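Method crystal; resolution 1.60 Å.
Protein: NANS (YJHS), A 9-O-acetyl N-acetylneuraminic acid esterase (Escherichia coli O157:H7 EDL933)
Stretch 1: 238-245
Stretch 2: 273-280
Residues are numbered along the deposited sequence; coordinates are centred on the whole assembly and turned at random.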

# COMPACT_ATOMS: atom_id res chain seq x y z
N THR A 238 4.10 -9.53 -7.36
CA THR A 238 4.62 -9.98 -6.07
C THR A 238 6.10 -10.37 -6.24
O THR A 238 6.67 -10.20 -7.33
CB THR A 238 3.77 -11.13 -5.50
OG1 THR A 238 4.22 -11.45 -4.17
CG2 THR A 238 3.82 -12.35 -6.38
N THR A 239 6.73 -10.85 -5.16
CA THR A 239 8.16 -11.17 -5.20
C THR A 239 8.45 -12.52 -5.84
O THR A 239 7.55 -13.35 -6.00
CB THR A 239 8.81 -11.21 -3.80
OG1 THR A 239 8.51 -12.46 -3.17
CG2 THR A 239 8.33 -10.05 -2.96
N TRP A 240 9.73 -12.75 -6.12
CA TRP A 240 10.15 -13.96 -6.79
C TRP A 240 9.85 -15.19 -5.97
O TRP A 240 9.62 -16.26 -6.53
CB TRP A 240 11.64 -13.91 -7.11
CG TRP A 240 12.59 -13.81 -5.94
CD1 TRP A 240 13.20 -12.66 -5.48
CD2 TRP A 240 13.13 -14.89 -5.17
NE1 TRP A 240 14.06 -12.98 -4.43
CE2 TRP A 240 14.04 -14.33 -4.24
CE3 TRP A 240 12.92 -16.29 -5.17
CZ2 TRP A 240 14.72 -15.12 -3.29
CZ3 TRP A 240 13.62 -17.07 -4.22
CH2 TRP A 240 14.49 -16.47 -3.30
N TYR A 241 9.84 -15.04 -4.64
CA TYR A 241 9.52 -16.17 -3.74
C TYR A 241 8.15 -16.78 -4.09
O TYR A 241 8.00 -18.03 -4.27
CB TYR A 241 9.54 -15.73 -2.26
CG TYR A 241 8.91 -16.80 -1.39
CD1 TYR A 241 9.62 -17.95 -1.05
CD2 TYR A 241 7.59 -16.70 -0.98
CE1 TYR A 241 9.04 -18.96 -0.29
CE2 TYR A 241 6.98 -17.71 -0.22
CZ TYR A 241 7.73 -18.83 0.11
OH TYR A 241 7.16 -19.83 0.84
N TRP A 242 7.15 -15.91 -4.20
CA TRP A 242 5.76 -16.34 -4.40
C TRP A 242 5.56 -16.91 -5.82
O TRP A 242 4.94 -17.95 -6.00
CB TRP A 242 4.85 -15.13 -4.17
CG TRP A 242 4.88 -14.67 -2.74
CD1 TRP A 242 5.56 -13.57 -2.23
CD2 TRP A 242 4.28 -15.33 -1.62
NE1 TRP A 242 5.35 -13.48 -0.88
CE2 TRP A 242 4.59 -14.55 -0.46
CE3 TRP A 242 3.49 -16.48 -1.48
CZ2 TRP A 242 4.13 -14.89 0.82
CZ3 TRP A 242 3.04 -16.83 -0.19
CH2 TRP A 242 3.37 -16.03 0.95
N LYS A 243 6.13 -16.22 -6.79
CA LYS A 243 6.10 -16.71 -8.18
C LYS A 243 6.77 -18.05 -8.38
O LYS A 243 6.28 -18.87 -9.16
CB LYS A 243 6.80 -15.73 -9.09
CG LYS A 243 6.21 -14.38 -9.16
CD LYS A 243 7.05 -13.64 -10.10
CE LYS A 243 6.56 -12.25 -10.36
NZ LYS A 243 6.85 -11.91 -11.79
N GLU A 244 7.92 -18.27 -7.75
CA GLU A 244 8.66 -19.53 -7.99
C GLU A 244 8.04 -20.70 -7.26
O GLU A 244 8.12 -21.83 -7.72
CB GLU A 244 10.12 -19.42 -7.54
CG GLU A 244 10.96 -18.47 -8.38
CD GLU A 244 12.47 -18.61 -8.10
OE1 GLU A 244 12.87 -19.54 -7.37
OE2 GLU A 244 13.25 -17.78 -8.60
N ASN A 245 7.43 -20.42 -6.11
CA ASN A 245 6.96 -21.49 -5.22
C ASN A 245 5.50 -21.89 -5.44
O ASN A 245 5.07 -22.98 -5.02
CB ASN A 245 7.22 -21.10 -3.76
CG ASN A 245 8.66 -21.38 -3.34
OD1 ASN A 245 9.02 -22.51 -2.99
ND2 ASN A 245 9.51 -20.35 -3.37
N GLN A 273 11.00 -11.88 -16.16
CA GLN A 273 10.72 -13.27 -15.88
C GLN A 273 11.90 -14.01 -15.27
O GLN A 273 13.02 -13.95 -15.78
CB GLN A 273 10.30 -13.94 -17.18
CG GLN A 273 9.22 -14.94 -17.02
CD GLN A 273 8.83 -15.54 -18.34
OE1 GLN A 273 7.82 -15.15 -18.94
NE2 GLN A 273 9.63 -16.48 -18.83
N GLY A 274 11.64 -14.71 -14.16
CA GLY A 274 12.68 -15.54 -13.54
C GLY A 274 13.72 -14.78 -12.72
O GLY A 274 14.60 -15.40 -12.14
N ALA A 275 13.61 -13.44 -12.68
CA ALA A 275 14.56 -12.62 -11.93
C ALA A 275 14.36 -12.84 -10.45
O ALA A 275 13.23 -13.06 -10.00
CB ALA A 275 14.35 -11.14 -12.27
N ARG A 276 15.44 -12.76 -9.69
CA ARG A 276 15.34 -12.64 -8.23
C ARG A 276 15.70 -11.21 -7.87
O ARG A 276 15.63 -10.33 -8.73
CB ARG A 276 16.19 -13.69 -7.52
CG ARG A 276 15.64 -15.10 -7.74
CD ARG A 276 16.30 -16.09 -6.85
NE ARG A 276 15.71 -17.42 -6.98
CZ ARG A 276 16.10 -18.47 -6.26
NH1 ARG A 276 17.10 -18.36 -5.37
NH2 ARG A 276 15.51 -19.65 -6.43
N GLY A 277 16.03 -10.95 -6.61
CA GLY A 277 16.31 -9.58 -6.22
C GLY A 277 15.08 -8.87 -5.68
O GLY A 277 13.94 -9.35 -5.81
N LEU A 278 15.35 -7.74 -5.02
CA LEU A 278 14.36 -6.74 -4.58
C LEU A 278 13.66 -7.03 -3.26
O LEU A 278 12.70 -6.34 -2.90
CB LEU A 278 13.29 -6.43 -5.65
CG LEU A 278 13.77 -5.92 -7.01
CD1 LEU A 278 12.57 -5.50 -7.84
CD2 LEU A 278 14.74 -4.74 -6.82
N THR A 279 14.10 -8.08 -2.58
CA THR A 279 13.40 -8.47 -1.36
C THR A 279 14.22 -8.20 -0.10
O THR A 279 15.40 -7.81 -0.17
CB THR A 279 13.05 -9.99 -1.34
OG1 THR A 279 14.25 -10.77 -1.14
CG2 THR A 279 12.34 -10.38 -2.65
N ASN A 280 13.60 -8.48 1.04
CA ASN A 280 14.29 -8.46 2.33
C ASN A 280 15.32 -9.58 2.52
O ASN A 280 15.99 -9.62 3.56
CB ASN A 280 13.30 -8.50 3.49
CG ASN A 280 12.54 -7.21 3.67
OD1 ASN A 280 13.08 -6.11 3.46
ND2 ASN A 280 11.29 -7.32 4.14
O HOH W 1 11.16 -10.16 -6.17

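Thr239 sits at the N-cap of the helix that begins at Trp240, its OG1 accepting a weak capping bond from Tyr241 N. That leaves its carbon side for packing: CB lies 3.8 Å from Thr279 CG2, a small apolar contact between two buried threonines.

Trp240 has the largest covered area of any residue in the contact, 111 of 352 Å². Its chi1 is p, and the indole meets the irregular backbone of stretch 2 as well as its side chains. CD1 comes within 3.4 Å of Gly277 O near the ring plane, while NE1 lies 3.6 Å from Thr279 CG2. Its backbone takes part too: one water accepts from Trp240 N (3.0 Å) and donates to Gly277 O (2.9 Å), tying the first turn of the helix to the loop. The guanidinium of Arg276 lies flat over one face of the Trp240 indole, planes at 9° and centres 4.1 Å apart, and Arg276 CD sits 3.6 Å from the centroid of the Trp240 six-membered ring.

One turn later, Glu244 fixes that stack. Its OE1 accepts from Arg276 NH2 at 2.8 Å and its OE2 from Arg276 NE at 3.0 Å, a two-pronged salt bridge at the guanidinium edge that leaves the face to tryptophan. Arginine suits both roles, being flat, charged and nearly extended here. Gly277 adopts backbone angles at which a CB would jam against the preceding carbonyl.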